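PDB 1W7C: lysyl oxidase from Pichia pastoris, which probably oxidises primary amines, peptidyl lysine side chains among them, as a copper- and topaquinone-dependent amine oxidase. Local coordinates for residues L498-M512 with G551-T563. Sequence-based numbering, arbitrary orientation. Where two conformers were deposited one is given.
Sequences LDVGGTKNRASQYVM and GQGILLIESAEET. Unlike the reference sequence in segment 498-512: Gln509 (reference Lys). With CA (calcium ion), chain D.
Arg506, Ser508 and Tyr510 face Glu558, Leu556 and Ile554 as hydrogen-bonded pairs of two antiparallel strands, 504-512 and 553-559, in the beta-sheet-rich enzyme domain of a copper amine oxidase. On the face carrying these residues, Ser508 OG donates to Glu558 OE2 at 2.7 Å, arriving from above the carboxylate plane; chi1 of 69° places OG between the backbone N and carbonyl carbon of Ser508, turned to the acid. Glu558 OE2 also accepts a hydrogen bond from water 5, which sits at the edge of the Tyr510 ring beside its OH, while Glu558 OE1 pairs with Arg534. Leu556 CD1 meets the same ring edge at CE1 of Tyr510, 3.5 Å away. Near the corner at 560-561, Arg506 NH1 reaches Ala560 O on a lone pair in the carbonyl plane (2.8 Å), with Ala560 CB over one guanidinium face; Asp640 holds Arg506 NE. At the far end, Gln552 NE2 closes on Met512 O at 2.9 Å, and Met512 CE rests on Ile554 CD1; Phe487 of the second subunit packs on Met512, and Leu655 of that subunit on Ile554. On the other face Ile557 packs among apolar side chains: its CD1 lies 3.9 Å from Ala507 CB, and its CG1 and CG2 branches meet Leu498 and Val500. Beside Ile557 CG2, the amide of Asn505 ties together the turn 500-504, its OD1 accepting from Val500 N (3.0 Å) and its ND2 donating to Lys504 O. An alanine at Asn505 removes both amide ends and is likely to leave Val500 N without its acceptor and the turn freer to shift beside the calcium ion. Leu498 O, Asp499 OD1 and water 1 bind that ion with Asp497, Asp643 and Ile644; water 1 in turn donates to Thr503 O at 2.7 Å and, weakly, to Asn505 OD1.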
# COMPACT_ATOMS: atom_id res chain seq x y z
N LEU A 498 4.35 -20.86 -6.11
CA LEU A 498 3.41 -21.32 -5.09
C LEU A 498 3.17 -22.80 -5.35
O LEU A 498 2.93 -23.18 -6.50
CB LEU A 498 2.08 -20.53 -5.19
CG LEU A 498 2.09 -19.20 -4.43
CD1 LEU A 498 1.11 -18.21 -5.10
CD2 LEU A 498 1.74 -19.39 -2.98
N ASP A 499 3.12 -23.58 -4.29
CA ASP A 499 2.76 -25.00 -4.32
C ASP A 499 1.75 -25.16 -3.16
O ASP A 499 2.13 -25.50 -2.02
CB ASP A 499 3.97 -25.91 -4.05
CG ASP A 499 4.90 -26.09 -5.23
OD1 ASP A 499 4.61 -25.67 -6.37
OD2 ASP A 499 6.01 -26.69 -4.99
N VAL A 500 0.51 -24.81 -3.41
CA VAL A 500 -0.49 -24.77 -2.35
C VAL A 500 -1.08 -26.15 -2.12
O VAL A 500 -1.73 -26.70 -2.99
CB VAL A 500 -1.61 -23.75 -2.68
CG1 VAL A 500 -2.56 -23.66 -1.52
CG2 VAL A 500 -1.00 -22.41 -2.98
N GLY A 501 -0.82 -26.71 -0.95
CA GLY A 501 -1.30 -28.05 -0.67
C GLY A 501 -0.80 -29.02 -1.71
O GLY A 501 -1.61 -29.76 -2.31
N GLY A 502 0.53 -28.97 -1.93
CA GLY A 502 1.26 -29.77 -2.89
C GLY A 502 1.55 -29.06 -4.19
O GLY A 502 1.18 -27.90 -4.37
N THR A 503 2.27 -29.71 -5.10
CA THR A 503 2.54 -29.10 -6.39
C THR A 503 1.35 -28.99 -7.31
O THR A 503 1.25 -28.05 -8.13
CB THR A 503 3.67 -29.84 -7.14
OG1 THR A 503 3.32 -31.23 -7.32
CG2 THR A 503 5.00 -29.77 -6.43
N LYS A 504 0.47 -29.98 -7.28
CA LYS A 504 -0.61 -30.07 -8.25
C LYS A 504 -1.69 -29.06 -7.85
O LYS A 504 -2.37 -29.25 -6.82
CB LYS A 504 -1.20 -31.49 -8.34
CG LYS A 504 -2.19 -31.66 -9.45
CD LYS A 504 -2.88 -33.04 -9.50
CE LYS A 504 -3.87 -33.17 -10.67
NZ LYS A 504 -4.45 -34.54 -10.74
N ASN A 505 -1.84 -28.02 -8.67
CA ASN A 505 -2.66 -26.87 -8.34
C ASN A 505 -3.56 -26.49 -9.51
O ASN A 505 -3.50 -27.06 -10.60
CB ASN A 505 -1.77 -25.65 -7.97
CG ASN A 505 -1.00 -25.75 -6.65
OD1 ASN A 505 -0.22 -24.84 -6.36
ND2 ASN A 505 -1.24 -26.78 -5.82
N ARG A 506 -4.46 -25.54 -9.24
CA ARG A 506 -5.31 -24.90 -10.24
C ARG A 506 -5.24 -23.41 -9.95
O ARG A 506 -5.02 -23.02 -8.81
CB ARG A 506 -6.74 -25.34 -10.07
CG ARG A 506 -7.05 -26.63 -10.53
CD ARG A 506 -8.58 -26.81 -10.82
NE ARG A 506 -8.77 -28.19 -11.12
CZ ARG A 506 -8.77 -29.16 -10.21
NH1 ARG A 506 -8.80 -28.89 -8.94
NH2 ARG A 506 -8.89 -30.41 -10.63
N ALA A 507 -5.34 -22.59 -10.96
CA ALA A 507 -5.45 -21.16 -10.78
C ALA A 507 -6.87 -20.76 -11.13
O ALA A 507 -7.42 -21.19 -12.12
CB ALA A 507 -4.48 -20.43 -11.69
N SER A 508 -7.46 -19.92 -10.28
CA SER A 508 -8.84 -19.51 -10.46
C SER A 508 -9.01 -18.07 -10.13
O SER A 508 -8.15 -17.42 -9.53
CB SER A 508 -9.76 -20.33 -9.56
OG SER A 508 -9.56 -19.98 -8.19
N GLN A 509 -10.12 -17.51 -10.58
CA GLN A 509 -10.51 -16.17 -10.16
C GLN A 509 -11.97 -16.18 -9.74
O GLN A 509 -12.80 -16.83 -10.39
CB GLN A 509 -10.32 -15.18 -11.30
CG GLN A 509 -11.09 -15.44 -12.52
CD GLN A 509 -10.82 -14.44 -13.59
OE1 GLN A 509 -10.17 -13.40 -13.36
NE2 GLN A 509 -11.31 -14.75 -14.81
N TYR A 510 -12.26 -15.48 -8.65
CA TYR A 510 -13.64 -15.13 -8.33
C TYR A 510 -13.94 -13.77 -8.95
O TYR A 510 -13.39 -12.76 -8.49
CB TYR A 510 -13.88 -15.10 -6.82
CG TYR A 510 -14.01 -16.48 -6.21
CD1 TYR A 510 -12.92 -17.21 -5.82
CD2 TYR A 510 -15.25 -17.09 -6.09
CE1 TYR A 510 -13.04 -18.47 -5.29
CE2 TYR A 510 -15.37 -18.36 -5.57
CZ TYR A 510 -14.27 -19.05 -5.17
OH TYR A 510 -14.38 -20.32 -4.65
N VAL A 511 -14.75 -13.77 -10.00
CA VAL A 511 -15.12 -12.57 -10.73
C VAL A 511 -16.32 -11.97 -10.02
O VAL A 511 -17.26 -12.68 -9.66
CB VAL A 511 -15.47 -12.91 -12.22
CG1 VAL A 511 -15.98 -11.71 -13.00
CG2 VAL A 511 -14.27 -13.56 -12.88
N MET A 512 -16.31 -10.65 -9.86
CA MET A 512 -17.38 -9.92 -9.19
C MET A 512 -18.09 -9.05 -10.18
O MET A 512 -17.45 -8.32 -10.91
CB MET A 512 -16.76 -9.04 -8.10
CG MET A 512 -15.99 -9.78 -7.03
SD MET A 512 -15.04 -8.66 -6.02
CE MET A 512 -14.32 -9.83 -4.88
N GLY A 551 -11.05 -3.43 -9.27
CA GLY A 551 -10.70 -4.47 -8.34
C GLY A 551 -11.70 -5.61 -8.26
O GLY A 551 -11.73 -6.33 -7.26
N GLN A 552 -12.48 -5.83 -9.29
CA GLN A 552 -13.62 -6.75 -9.26
C GLN A 552 -13.22 -8.20 -9.54
O GLN A 552 -13.84 -8.90 -10.37
CB GLN A 552 -14.73 -6.28 -10.19
CG GLN A 552 -15.45 -5.07 -9.57
CD GLN A 552 -16.64 -4.54 -10.35
OE1 GLN A 552 -16.90 -3.34 -10.26
NE2 GLN A 552 -17.40 -5.42 -11.05
N GLY A 553 -12.25 -8.69 -8.80
CA GLY A 553 -11.89 -10.09 -8.89
C GLY A 553 -10.85 -10.42 -7.83
O GLY A 553 -10.15 -9.53 -7.33
N ILE A 554 -10.79 -11.70 -7.49
CA ILE A 554 -9.79 -12.29 -6.56
C ILE A 554 -9.11 -13.43 -7.28
O ILE A 554 -9.78 -14.34 -7.77
CB ILE A 554 -10.49 -12.82 -5.26
CG1 ILE A 554 -11.06 -11.64 -4.45
CG2 ILE A 554 -9.56 -13.72 -4.43
CD1 ILE A 554 -11.97 -12.06 -3.29
N LEU A 555 -7.78 -13.38 -7.34
CA LEU A 555 -6.96 -14.40 -8.03
C LEU A 555 -6.39 -15.38 -7.01
O LEU A 555 -5.73 -15.00 -6.04
CB LEU A 555 -5.79 -13.77 -8.77
CG LEU A 555 -4.83 -14.72 -9.50
CD1 LEU A 555 -5.50 -15.45 -10.59
CD2 LEU A 555 -3.62 -13.95 -10.02
N LEU A 556 -6.61 -16.67 -7.26
CA LEU A 556 -6.20 -17.74 -6.39
C LEU A 556 -5.29 -18.74 -7.08
O LEU A 556 -5.52 -19.11 -8.23
CB LEU A 556 -7.41 -18.51 -5.83
CG LEU A 556 -8.49 -17.75 -5.07
CD1 LEU A 556 -9.61 -18.68 -4.68
CD2 LEU A 556 -7.91 -16.98 -3.89
N ILE A 557 -4.34 -19.27 -6.31
CA ILE A 557 -3.73 -20.54 -6.58
C ILE A 557 -4.30 -21.54 -5.57
O ILE A 557 -4.12 -21.39 -4.37
CB ILE A 557 -2.21 -20.49 -6.51
CG1 ILE A 557 -1.64 -19.40 -7.45
CG2 ILE A 557 -1.61 -21.88 -6.79
CD1 ILE A 557 -1.95 -19.53 -8.90
N GLU A 558 -5.01 -22.53 -6.10
CA GLU A 558 -5.70 -23.55 -5.30
C GLU A 558 -4.97 -24.89 -5.37
O GLU A 558 -4.41 -25.25 -6.40
CB GLU A 558 -7.11 -23.82 -5.89
CG GLU A 558 -8.04 -22.62 -5.93
CD GLU A 558 -9.40 -22.97 -6.51
OE1 GLU A 558 -9.61 -24.14 -6.98
OE2 GLU A 558 -10.29 -22.06 -6.57
N SER A 559 -5.01 -25.63 -4.28
CA SER A 559 -4.70 -27.06 -4.36
C SER A 559 -5.68 -27.72 -5.33
O SER A 559 -6.87 -27.45 -5.27
CB SER A 559 -4.86 -27.69 -3.01
OG SER A 559 -4.54 -29.08 -3.09
N ALA A 560 -5.20 -28.64 -6.16
CA ALA A 560 -6.08 -29.37 -7.06
C ALA A 560 -7.01 -30.31 -6.31
O ALA A 560 -8.15 -30.51 -6.74
CB ALA A 560 -5.31 -30.11 -8.14
N GLU A 561 -6.51 -30.90 -5.23
CA GLU A 561 -7.21 -31.96 -4.53
C GLU A 561 -7.56 -31.68 -3.06
O GLU A 561 -8.55 -32.21 -2.56
CB GLU A 561 -6.41 -33.28 -4.61
CG GLU A 561 -5.80 -33.63 -5.98
CD GLU A 561 -6.80 -34.18 -6.98
OE1 GLU A 561 -7.94 -34.50 -6.58
OE2 GLU A 561 -6.44 -34.28 -8.17
N GLU A 562 -6.73 -30.88 -2.36
CA GLU A 562 -6.89 -30.71 -0.91
C GLU A 562 -7.93 -29.61 -0.65
O GLU A 562 -7.92 -28.55 -1.31
CB GLU A 562 -5.56 -30.32 -0.22
CG GLU A 562 -4.43 -31.33 -0.34
CD GLU A 562 -3.30 -31.14 0.65
OE1 GLU A 562 -2.36 -31.97 0.63
OE2 GLU A 562 -3.37 -30.22 1.47
N THR A 563 -8.83 -29.86 0.30
CA THR A 563 -9.82 -28.88 0.72
C THR A 563 -9.73 -28.66 2.21
O THR A 563 -9.17 -29.49 2.92
CB THR A 563 -11.24 -29.35 0.36
OG1 THR A 563 -11.52 -30.60 1.01
CG2 THR A 563 -11.40 -29.62 -1.13
CA CA D . 4.01 -24.42 -8.17
O HOH W 1 1.81 -25.42 -8.12
O HOH W 2 -3.67 -31.54 -5.18
O HOH W 3 -8.91 -26.71 -7.08
O HOH W 4 -8.53 -32.76 -8.97
O HOH W 5 -12.09 -21.92 -4.46